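Local coordinates for protein lysine/ornithine decarboxylase (Vibrio vulnificus, PDB 2PLJ) that catalyses the pyridoxal phosphate-dependent decarboxylation of lysine and ornithine, the latter yielding putrescine, with a beta/alpha-barrel that holds the cofactor, at residues K209-S217 / Y225-M236; T249-P257 / F270-L281. All coordinates share one frame; numbering follows the deposited sequence.

Contact 1: K209-S217 / Y225-M236. With P3T ((4-{[(4-aminobutyl)amino]methyl}-5-hydroxy-6-methylpyridin-3-yl)methyl dihydrogen phosphate), chain D.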
loop_
_atom_site.group_PDB
_atom_site.type_symbol
_atom_site.label_atom_id
_atom_site.label_comp_id
_atom_site.label_asym_id
_atom_site.label_seq_id
_atom_site.Cartn_x
_atom_site.Cartn_y
_atom_site.Cartn_z
ATOM N N LYS A 209 2.843 -2.249 35.238
ATOM C CA LYS A 209 4.292 -2.077 35.097
ATOM C C LYS A 209 4.646 -0.585 35.113
ATOM O O LYS A 209 5.627 -0.183 35.718
ATOM C CB LYS A 209 4.780 -2.700 33.788
ATOM C CG LYS A 209 6.295 -2.713 33.663
ATOM C CD LYS A 209 6.754 -3.397 32.377
ATOM C CE LYS A 209 8.287 -3.448 32.301
ATOM N NZ LYS A 209 8.821 -4.472 33.258
ATOM N N GLY A 210 3.823 0.243 34.475
ATOM C CA GLY A 210 4.137 1.665 34.429
ATOM C C GLY A 210 3.325 2.384 33.368
ATOM O O GLY A 210 2.199 1.969 33.059
ATOM N N LEU A 211 3.919 3.450 32.821
ATOM C CA LEU A 211 3.263 4.328 31.845
ATOM C C LEU A 211 4.033 4.350 30.529
ATOM O O LEU A 211 5.246 4.106 30.497
ATOM C CB LEU A 211 3.169 5.764 32.373
ATOM C CG LEU A 211 2.527 5.980 33.749
ATOM C CD1 LEU A 211 2.514 7.494 34.102
ATOM C CD2 LEU A 211 1.124 5.436 33.760
ATOM N N SER A 212 3.327 4.664 29.443
ATOM C CA SER A 212 3.992 4.829 28.151
ATOM C C SER A 212 3.341 5.953 27.383
ATOM O O SER A 212 2.207 6.359 27.683
ATOM C CB SER A 212 3.939 3.535 27.333
ATOM O OG SER A 212 2.638 3.313 26.819
ATOM N N PHE A 213 4.051 6.459 26.384
ATOM C CA PHE A 213 3.434 7.380 25.456
ATOM C C PHE A 213 4.191 7.297 24.139
ATOM O O PHE A 213 5.308 6.745 24.096
ATOM C CB PHE A 213 3.451 8.815 26.003
ATOM C CG PHE A 213 4.849 9.371 26.228
ATOM C CD1 PHE A 213 5.621 9.832 25.131
ATOM C CD2 PHE A 213 5.387 9.430 27.522
ATOM C CE1 PHE A 213 6.925 10.344 25.345
ATOM C CE2 PHE A 213 6.673 9.925 27.754
ATOM C CZ PHE A 213 7.445 10.409 26.684
ATOM N N HIS A 214 3.616 7.887 23.095
ATOM C CA HIS A 214 4.317 7.960 21.788
ATOM C C HIS A 214 3.930 9.291 21.199
ATOM O O HIS A 214 2.740 9.534 20.929
ATOM C CB HIS A 214 3.931 6.797 20.863
ATOM C CG HIS A 214 4.698 6.796 19.573
ATOM N ND1 HIS A 214 4.142 7.141 18.364
ATOM C CD2 HIS A 214 5.987 6.481 19.318
ATOM C CE1 HIS A 214 5.056 7.043 17.410
ATOM N NE2 HIS A 214 6.187 6.636 17.964
ATOM N N VAL A 215 4.903 10.194 21.102
ATOM C CA VAL A 215 4.603 11.576 20.681
ATOM C C VAL A 215 4.337 11.721 19.179
ATOM O O VAL A 215 3.898 12.790 18.707
ATOM C CB VAL A 215 5.659 12.600 21.191
ATOM C CG1 VAL A 215 5.678 12.636 22.743
ATOM C CG2 VAL A 215 7.030 12.336 20.663
ATOM N N GLY A 216 4.612 10.658 18.436
ATOM C CA GLY A 216 4.413 10.683 16.971
ATOM C C GLY A 216 5.702 10.460 16.183
ATOM O O GLY A 216 6.815 10.740 16.650
ATOM N N SER A 217 5.559 9.966 14.963
ATOM C CA SER A 217 6.751 9.609 14.183
ATOM C C SER A 217 7.406 10.863 13.551
ATOM O O SER A 217 6.705 11.863 13.238
ATOM C CB SER A 217 6.393 8.528 13.142
ATOM O OG SER A 217 7.566 7.921 12.593
ATOM N N TYR A 225 8.567 15.358 24.000
ATOM C CA TYR A 225 9.007 14.350 24.973
ATOM C C TYR A 225 9.075 14.904 26.388
ATOM O O TYR A 225 8.607 14.271 27.353
ATOM C CB TYR A 225 10.363 13.764 24.590
ATOM C CG TYR A 225 10.345 12.986 23.282
ATOM C CD1 TYR A 225 10.126 11.600 23.259
ATOM C CD2 TYR A 225 10.545 13.646 22.063
ATOM C CE1 TYR A 225 10.105 10.857 22.030
ATOM C CE2 TYR A 225 10.523 12.934 20.827
ATOM C CZ TYR A 225 10.328 11.552 20.828
ATOM O OH TYR A 225 10.312 10.893 19.638
ATOM N N VAL A 226 9.689 16.074 26.512
ATOM C CA VAL A 226 9.848 16.707 27.825
ATOM C C VAL A 226 8.489 16.891 28.523
ATOM O O VAL A 226 8.339 16.503 29.679
ATOM C CB VAL A 226 10.578 18.067 27.683
ATOM C CG1 VAL A 226 10.684 18.765 29.034
ATOM C CG2 VAL A 226 11.972 17.841 27.062
ATOM N N GLU A 227 7.510 17.465 27.822
ATOM C CA GLU A 227 6.197 17.727 28.421
ATOM C C GLU A 227 5.513 16.430 28.829
ATOM O O GLU A 227 4.889 16.373 29.901
ATOM C CB GLU A 227 5.271 18.510 27.484
ATOM C CG GLU A 227 5.713 19.933 27.112
ATOM C CD GLU A 227 4.589 20.742 26.449
ATOM O OE1 GLU A 227 3.720 20.131 25.772
ATOM O OE2 GLU A 227 4.580 21.985 26.591
ATOM N N ALA A 228 5.622 15.410 27.969
ATOM C CA ALA A 228 5.078 14.085 28.251
ATOM C C ALA A 228 5.720 13.478 29.493
ATOM O O ALA A 228 5.032 12.922 30.347
ATOM C CB ALA A 228 5.245 13.147 27.025
ATOM N N ILE A 229 7.037 13.601 29.597
ATOM C CA ILE A 229 7.771 13.026 30.729
ATOM C C ILE A 229 7.346 13.685 32.060
ATOM O O ILE A 229 7.054 12.990 33.062
ATOM C CB ILE A 229 9.297 13.096 30.506
ATOM C CG1 ILE A 229 9.705 12.144 29.349
ATOM C CG2 ILE A 229 10.051 12.748 31.801
ATOM C CD1 ILE A 229 11.091 12.417 28.750
ATOM N N HIS A 230 7.251 15.015 32.047
ATOM C CA HIS A 230 6.761 15.735 33.226
ATOM C C HIS A 230 5.362 15.245 33.602
ATOM O O HIS A 230 5.107 14.959 34.761
ATOM C CB HIS A 230 6.695 17.239 32.988
ATOM C CG HIS A 230 8.028 17.903 32.832
ATOM N ND1 HIS A 230 9.158 17.495 33.511
ATOM C CD2 HIS A 230 8.393 18.998 32.117
ATOM C CE1 HIS A 230 10.169 18.288 33.192
ATOM N NE2 HIS A 230 9.731 19.207 32.349
ATOM N N THR A 231 4.471 15.100 32.615
ATOM C CA THR A 231 3.107 14.666 32.921
ATOM C C THR A 231 3.059 13.259 33.516
ATOM O O THR A 231 2.406 13.036 34.547
ATOM C CB THR A 231 2.184 14.823 31.723
ATOM O OG1 THR A 231 2.043 16.228 31.468
ATOM C CG2 THR A 231 0.792 14.259 32.032
ATOM N N CYS A 232 3.805 12.342 32.904
ATOM C CA CYS A 232 3.927 10.991 33.430
ATOM C C CYS A 232 4.485 10.986 34.852
ATOM O O CYS A 232 3.992 10.236 35.704
ATOM C CB CYS A 232 4.766 10.120 32.494
ATOM S SG CYS A 232 3.836 9.813 30.983
ATOM N N ARG A 233 5.505 11.809 35.099
ATOM C CA ARG A 233 6.092 11.918 36.436
ATOM C C ARG A 233 5.045 12.346 37.467
ATOM O O ARG A 233 4.980 11.786 38.561
ATOM C CB ARG A 233 7.275 12.885 36.449
ATOM C CG ARG A 233 7.925 13.016 37.835
ATOM C CD ARG A 233 9.237 13.777 37.769
ATOM N NE ARG A 233 9.100 15.024 37.022
ATOM C CZ ARG A 233 8.631 16.162 37.542
ATOM N NH1 ARG A 233 8.249 16.222 38.818
ATOM N NH2 ARG A 233 8.549 17.246 36.786
ATOM N N HIS A 234 4.232 13.333 37.103
ATOM C CA HIS A 234 3.164 13.795 37.989
ATOM C C HIS A 234 2.115 12.703 38.199
ATOM O O HIS A 234 1.608 12.549 39.310
ATOM C CB HIS A 234 2.564 15.109 37.486
ATOM C CG HIS A 234 3.536 16.251 37.494
ATOM N ND1 HIS A 234 4.331 16.552 38.584
ATOM C CD2 HIS A 234 3.834 17.170 36.549
ATOM C CE1 HIS A 234 5.091 17.595 38.296
ATOM N NE2 HIS A 234 4.816 17.980 37.062
ATOM N N VAL A 235 1.821 11.921 37.155
ATOM C CA VAL A 235 0.875 10.819 37.300
ATOM C C VAL A 235 1.435 9.774 38.271
ATOM O O VAL A 235 0.704 9.270 39.123
ATOM C CB VAL A 235 0.479 10.190 35.945
ATOM C CG1 VAL A 235 -0.283 8.891 36.153
ATOM C CG2 VAL A 235 -0.338 11.196 35.102
ATOM N N MET A 236 2.729 9.459 38.149
ATOM C CA MET A 236 3.358 8.501 39.053
ATOM C C MET A 236 3.280 8.953 40.499
ATOM O O MET A 236 3.037 8.143 41.393
ATOM C CB MET A 236 4.805 8.265 38.663
ATOM C CG MET A 236 4.898 7.495 37.386
ATOM S SD MET A 236 6.574 7.441 36.723
ATOM C CE MET A 236 6.521 5.914 35.798
HETATM O OAE P3T D . 10.550 5.532 15.993
HETATM P PAU P3T D . 9.302 5.585 15.010
HETATM O OAF P3T D . 9.531 4.587 13.777
HETATM O OAC P3T D . 8.911 6.975 14.542
HETATM O OAP P3T D . 7.986 4.967 15.722
HETATM C CAM P3T D . 8.032 3.549 16.178
HETATM C CAS P3T D . 6.762 3.352 17.017
HETATM C CAH P3T D . 7.015 3.136 18.378
HETATM N NAO P3T D . 5.997 2.963 19.221
HETATM C CAQ P3T D . 4.729 3.024 18.828
HETATM C CAA P3T D . 3.606 2.849 19.880
HETATM C CAR P3T D . 4.403 3.272 17.479
HETATM O OAD P3T D . 3.113 3.313 17.114
HETATM C CAT P3T D . 5.442 3.456 16.542
HETATM C CAG P3T D . 5.122 3.646 15.162
HETATM N NAN P3T D . 3.939 4.137 14.822
HETATM C CAL P3T D . 3.430 4.361 13.431
HETATM C CAK P3T D . 4.439 5.095 12.533
HETATM C CAJ P3T D . 3.785 5.157 11.117
HETATM C CAI P3T D . 4.704 5.870 10.119
HETATM N NAB P3T D . 4.024 6.132 8.828
#
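Ala228 drives its methyl group into the face of the Phe213 ring, with CB 3.4 Å from the ring centroid and only 8° off the normal. The next residue and the next turn of helix 225-236 reach the rim of the same ring: Ile229 CG1 stands 3.9 Å from Phe213 CZ, and the sulfur of Cys232 lies 3.8 Å from Phe213 CD2, a sulfur-aromatic contact made at the edge. Phe213 is placed for this by a chi1 of 62°, which sets CG between the backbone N and the carbonyl carbon. A second CH-pi contact follows two residues further on, where Val215 CG2 sits over the Tyr225 ring, 3.6 Å from its centroid. Earlier in the strand, Leu211 works through CD1 alone, which fits among Cys232 CB, Val235 CG1 and Met236 CG. Against this tight seam, the helix turns Glu227 and His234 outward to solvent, while Arg233 pairs along the helix with Glu237.

His214 and Ser217 turn away from the helix and meet P3T, the cofactor-putrescine adduct. The His214 ring lies over the pyridine ring, and its NE2 gives a weak hydrogen bond to the phosphate ester oxygen OAP; Ser217 OG donates to OAC at 2.6 Å. The chemistry is therefore divided by side: hydrocarbon and sulfur fasten strand to helix with no hydrogen bond across, whereas His214 and Ser217 serve the cofactor.

Contact 2: T249-P257 / F270-L281. With P3T ((4-{[(4-aminobutyl)amino]methyl}-5-hydroxy-6-methylpyridin-3-yl)methyl dihydrogen phosphate), chain D.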
loop_
_atom_site.group_PDB
_atom_site.type_symbol
_atom_site.label_atom_id
_atom_site.label_comp_id
_atom_site.label_asym_id
_atom_site.label_seq_id
_atom_site.Cartn_x
_atom_site.Cartn_y
_atom_site.Cartn_z
ATOM N N THR A 249 8.112 1.750 35.747
ATOM C CA THR A 249 8.611 1.922 34.358
ATOM C C THR A 249 7.963 3.111 33.650
ATOM O O THR A 249 6.758 3.327 33.803
ATOM C CB THR A 249 8.329 0.639 33.543
ATOM O OG1 THR A 249 8.821 -0.508 34.258
ATOM C CG2 THR A 249 8.924 0.694 32.129
ATOM N N LEU A 250 8.788 3.864 32.904
ATOM C CA LEU A 250 8.317 4.849 31.926
ATOM C C LEU A 250 8.845 4.444 30.574
ATOM O O LEU A 250 10.059 4.263 30.412
ATOM C CB LEU A 250 8.826 6.259 32.258
ATOM C CG LEU A 250 8.320 7.308 31.278
ATOM C CD1 LEU A 250 6.765 7.292 31.261
ATOM C CD2 LEU A 250 8.863 8.701 31.643
ATOM N N ASP A 251 7.942 4.325 29.604
ATOM C CA ASP A 251 8.320 3.982 28.225
ATOM C C ASP A 251 8.029 5.231 27.382
ATOM O O ASP A 251 6.862 5.627 27.275
ATOM C CB ASP A 251 7.456 2.784 27.799
ATOM C CG ASP A 251 7.586 2.421 26.325
ATOM O OD1 ASP A 251 8.189 3.178 25.525
ATOM O OD2 ASP A 251 7.046 1.337 25.996
ATOM N N ILE A 252 9.071 5.862 26.827
ATOM C CA ILE A 252 8.925 7.155 26.128
ATOM C C ILE A 252 8.624 7.050 24.616
ATOM O O ILE A 252 8.630 8.042 23.890
ATOM C CB ILE A 252 10.140 8.100 26.368
ATOM C CG1 ILE A 252 11.426 7.486 25.762
ATOM C CG2 ILE A 252 10.301 8.401 27.882
ATOM C CD1 ILE A 252 12.588 8.468 25.663
ATOM N N GLY A 253 8.339 5.830 24.189
ATOM C CA GLY A 253 7.949 5.528 22.808
ATOM C C GLY A 253 9.028 5.781 21.764
ATOM O O GLY A 253 10.247 5.720 22.061
ATOM N N GLY A 254 8.556 5.957 20.532
ATOM C CA GLY A 254 9.439 6.154 19.381
ATOM C C GLY A 254 9.455 7.598 18.921
ATOM O O GLY A 254 9.182 8.530 19.689
ATOM N N GLY A 255 9.796 7.776 17.645
ATOM C CA GLY A 255 9.603 9.095 16.999
ATOM C C GLY A 255 10.848 9.927 16.766
ATOM O O GLY A 255 10.768 11.029 16.233
ATOM N N PHE A 256 12.000 9.401 17.161
ATOM C CA PHE A 256 13.270 10.097 16.983
ATOM C C PHE A 256 13.470 10.262 15.490
ATOM O O PHE A 256 13.230 9.322 14.720
ATOM C CB PHE A 256 14.410 9.272 17.601
ATOM C CG PHE A 256 14.111 8.845 19.011
ATOM C CD1 PHE A 256 14.185 9.767 20.064
ATOM C CD2 PHE A 256 13.628 7.552 19.267
ATOM C CE1 PHE A 256 13.861 9.365 21.376
ATOM C CE2 PHE A 256 13.302 7.149 20.571
ATOM C CZ PHE A 256 13.421 8.067 21.630
ATOM N N PRO A 257 13.839 11.482 15.076
ATOM C CA PRO A 257 13.860 11.818 13.654
ATOM C C PRO A 257 15.193 11.536 12.951
ATOM O O PRO A 257 16.259 11.497 13.583
ATOM C CB PRO A 257 13.576 13.336 13.673
ATOM C CG PRO A 257 14.354 13.811 14.907
ATOM C CD PRO A 257 14.128 12.657 15.930
ATOM N N PHE A 270 19.159 16.483 20.290
ATOM C CA PHE A 270 17.747 16.125 20.400
ATOM C C PHE A 270 17.429 15.531 21.749
ATOM O O PHE A 270 16.458 15.950 22.382
ATOM C CB PHE A 270 17.349 15.144 19.295
ATOM C CG PHE A 270 15.877 14.937 19.182
ATOM C CD1 PHE A 270 15.111 15.756 18.336
ATOM C CD2 PHE A 270 15.253 13.895 19.883
ATOM C CE1 PHE A 270 13.743 15.555 18.186
ATOM C CE2 PHE A 270 13.890 13.663 19.745
ATOM C CZ PHE A 270 13.120 14.476 18.888
ATOM N N CYS A 271 18.268 14.604 22.215
ATOM C CA CYS A 271 17.971 13.859 23.451
ATOM C C CYS A 271 18.370 14.574 24.746
ATOM O O CYS A 271 17.948 14.155 25.817
ATOM C CB CYS A 271 18.577 12.461 23.398
ATOM S SG CYS A 271 17.789 11.442 22.102
ATOM N N ALA A 272 19.229 15.584 24.630
ATOM C CA ALA A 272 19.688 16.387 25.786
ATOM C C ALA A 272 18.533 16.804 26.728
ATOM O O ALA A 272 18.573 16.473 27.930
ATOM C CB ALA A 272 20.531 17.606 25.307
ATOM N N PRO A 273 17.501 17.525 26.207
ATOM C CA PRO A 273 16.375 17.920 27.092
ATOM C C PRO A 273 15.559 16.740 27.585
ATOM O O PRO A 273 14.985 16.804 28.673
ATOM C CB PRO A 273 15.501 18.840 26.217
ATOM C CG PRO A 273 15.978 18.695 24.836
ATOM C CD PRO A 273 17.343 18.060 24.839
ATOM N N ILE A 274 15.527 15.666 26.795
ATOM C CA ILE A 274 14.869 14.423 27.202
ATOM C C ILE A 274 15.581 13.851 28.438
ATOM O O ILE A 274 14.944 13.587 29.479
ATOM C CB ILE A 274 14.854 13.374 26.047
ATOM C CG1 ILE A 274 14.177 13.968 24.784
ATOM C CG2 ILE A 274 14.144 12.124 26.519
ATOM C CD1 ILE A 274 14.032 12.987 23.620
ATOM N N ASN A 275 16.898 13.675 28.333
ATOM C CA ASN A 275 17.703 13.212 29.453
ATOM C C ASN A 275 17.497 14.045 30.722
ATOM O O ASN A 275 17.444 13.502 31.826
ATOM C CB ASN A 275 19.192 13.196 29.073
ATOM C CG ASN A 275 19.511 12.119 28.032
ATOM O OD1 ASN A 275 20.431 12.277 27.212
ATOM N ND2 ASN A 275 18.750 11.029 28.061
ATOM N N GLU A 276 17.376 15.356 30.550
ATOM C CA GLU A 276 17.154 16.252 31.691
ATOM C C GLU A 276 15.813 16.006 32.361
ATOM O O GLU A 276 15.740 15.949 33.589
ATOM C CB GLU A 276 17.261 17.699 31.245
ATOM C CG GLU A 276 18.644 18.081 30.785
ATOM C CD GLU A 276 18.689 19.489 30.201
ATOM O OE1 GLU A 276 18.101 20.412 30.817
ATOM O OE2 GLU A 276 19.298 19.654 29.116
ATOM N N ALA A 277 14.763 15.859 31.552
ATOM C CA ALA A 277 13.419 15.572 32.080
ATOM C C ALA A 277 13.386 14.224 32.815
ATOM O O ALA A 277 12.790 14.096 33.884
ATOM C CB ALA A 277 12.373 15.641 30.978
ATOM N N LEU A 278 14.090 13.240 32.259
ATOM C CA LEU A 278 14.134 11.908 32.842
ATOM C C LEU A 278 14.811 11.888 34.192
ATOM O O LEU A 278 14.433 11.105 35.081
ATOM C CB LEU A 278 14.873 10.951 31.884
ATOM C CG LEU A 278 14.117 10.598 30.595
ATOM C CD1 LEU A 278 14.995 9.726 29.696
ATOM C CD2 LEU A 278 12.808 9.864 30.916
ATOM N N SER A 279 15.811 12.748 34.335
ATOM C CA SER A 279 16.582 12.878 35.575
ATOM C C SER A 279 15.712 13.281 36.778
ATOM O O SER A 279 16.108 13.103 37.946
ATOM C CB SER A 279 17.744 13.852 35.372
ATOM O OG SER A 279 17.348 15.190 35.616
ATOM N N LEU A 280 14.534 13.841 36.509
ATOM C CA LEU A 280 13.642 14.264 37.597
ATOM C C LEU A 280 12.823 13.107 38.158
ATOM O O LEU A 280 12.208 13.249 39.223
ATOM C CB LEU A 280 12.732 15.410 37.158
ATOM C CG LEU A 280 13.462 16.706 36.783
ATOM C CD1 LEU A 280 12.489 17.756 36.237
ATOM C CD2 LEU A 280 14.249 17.265 37.969
ATOM N N LEU A 281 12.818 11.971 37.442
ATOM C CA LEU A 281 12.099 10.773 37.891
ATOM C C LEU A 281 12.740 10.187 39.155
ATOM O O LEU A 281 13.943 10.356 39.367
ATOM C CB LEU A 281 12.052 9.699 36.792
ATOM C CG LEU A 281 11.273 10.000 35.500
ATOM C CD1 LEU A 281 11.742 9.064 34.388
ATOM C CD2 LEU A 281 9.768 9.891 35.698
HETATM O OAE P3T D . 10.550 5.532 15.993
HETATM P PAU P3T D . 9.302 5.585 15.010
HETATM O OAF P3T D . 9.531 4.587 13.777
HETATM O OAC P3T D . 8.911 6.975 14.542
HETATM O OAP P3T D . 7.986 4.967 15.722
HETATM C CAM P3T D . 8.032 3.549 16.178
HETATM C CAS P3T D . 6.762 3.352 17.017
HETATM C CAH P3T D . 7.015 3.136 18.378
HETATM N NAO P3T D . 5.997 2.963 19.221
HETATM C CAQ P3T D . 4.729 3.024 18.828
HETATM C CAA P3T D . 3.606 2.849 19.880
HETATM C CAR P3T D . 4.403 3.272 17.479
HETATM O OAD P3T D . 3.113 3.313 17.114
HETATM C CAT P3T D . 5.442 3.456 16.542
HETATM C CAG P3T D . 5.122 3.646 15.162
HETATM N NAN P3T D . 3.939 4.137 14.822
HETATM C CAL P3T D . 3.430 4.361 13.431
HETATM C CAK P3T D . 4.439 5.095 12.533
HETATM C CAJ P3T D . 3.785 5.157 11.117
HETATM C CAI P3T D . 4.704 5.870 10.119
HETATM N NAB P3T D . 4.024 6.132 8.828
#
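Pro257 and Phe270 close one end of this contact by a CH-pi interaction: CD of the proline lies over the face of the phenylalanine ring, 3.7 Å from its centroid and 17° off the normal. The two side chains come from opposite directions, and Phe270 extends to meet the proline because its CG is anti to the backbone N (chi1 -169°). The side chains of Phe256 and Phe270 run at about a right angle to each other, with Phe256 CD1 3.9 Å from Phe270 CE2, and Cys271 SG approaches the Phe256 ring obliquely.

Ile252 illustrates how one branched side chain can serve two turns of a helix. From CB, which points toward helix 270-278, the branches part. CG2 is the short arm and meets Leu278 CD2 at 4.2 Å. CG1 is a spacer, set between the backbone N and the carbonyl carbon, and it carries CD1 outward to Ile274 CG2 at 4.1 Å. Leu250, in the strand just before, uses CD2 to touch both Leu278 CD2 and Leu281 CD1; Leu281 is brought there by the type I turn from Leu278 to Leu281.

Beyond Ile252 the chain becomes a glycine loop. Asp251 OD1 accepts from Gly253 N at 3.0 Å, an Asx turn in which the carboxylate is met on its anti side, and Gly255 N gives P3T OAE a nearly straight bond of 2.9 Å. Here the loop contributes a backbone amide to the phosphate, alongside the side-chain bond from Ser217.

In the barrel, strand 249-251 is flanked by strands 207-212 and 286-289. Helix 267-278 packs beside helix 223-241, where Ile274 meets Tyr225 and Pro273 meets Val226, while Phe256 lies almost parallel to the Tyr225 ring.

Overall arrangement
Contact 1 closes before contact 2 opens, and their centres lie about 9 Å apart. Both belong to successive beta-alpha units of the parallel eight-stranded barrel: strand 207-212 leads into helix 223-241, then strand 249-251 into helix 267-278. The two strands are sheet neighbours, paired through a backbone hydrogen bond between Leu211 and Asp251, and a probable hydrogen bond of 2.6 Å from Tyr225 OH to Gly254 O ties the first helix to the loop of the second unit. The general principle is that of beta/alpha-barrel enzymes: apolar layers bind helices to strands, and the loops at the strands' C-terminal ends jointly hold the ligand, here P3T, by its phosphate and over its pyridine ring.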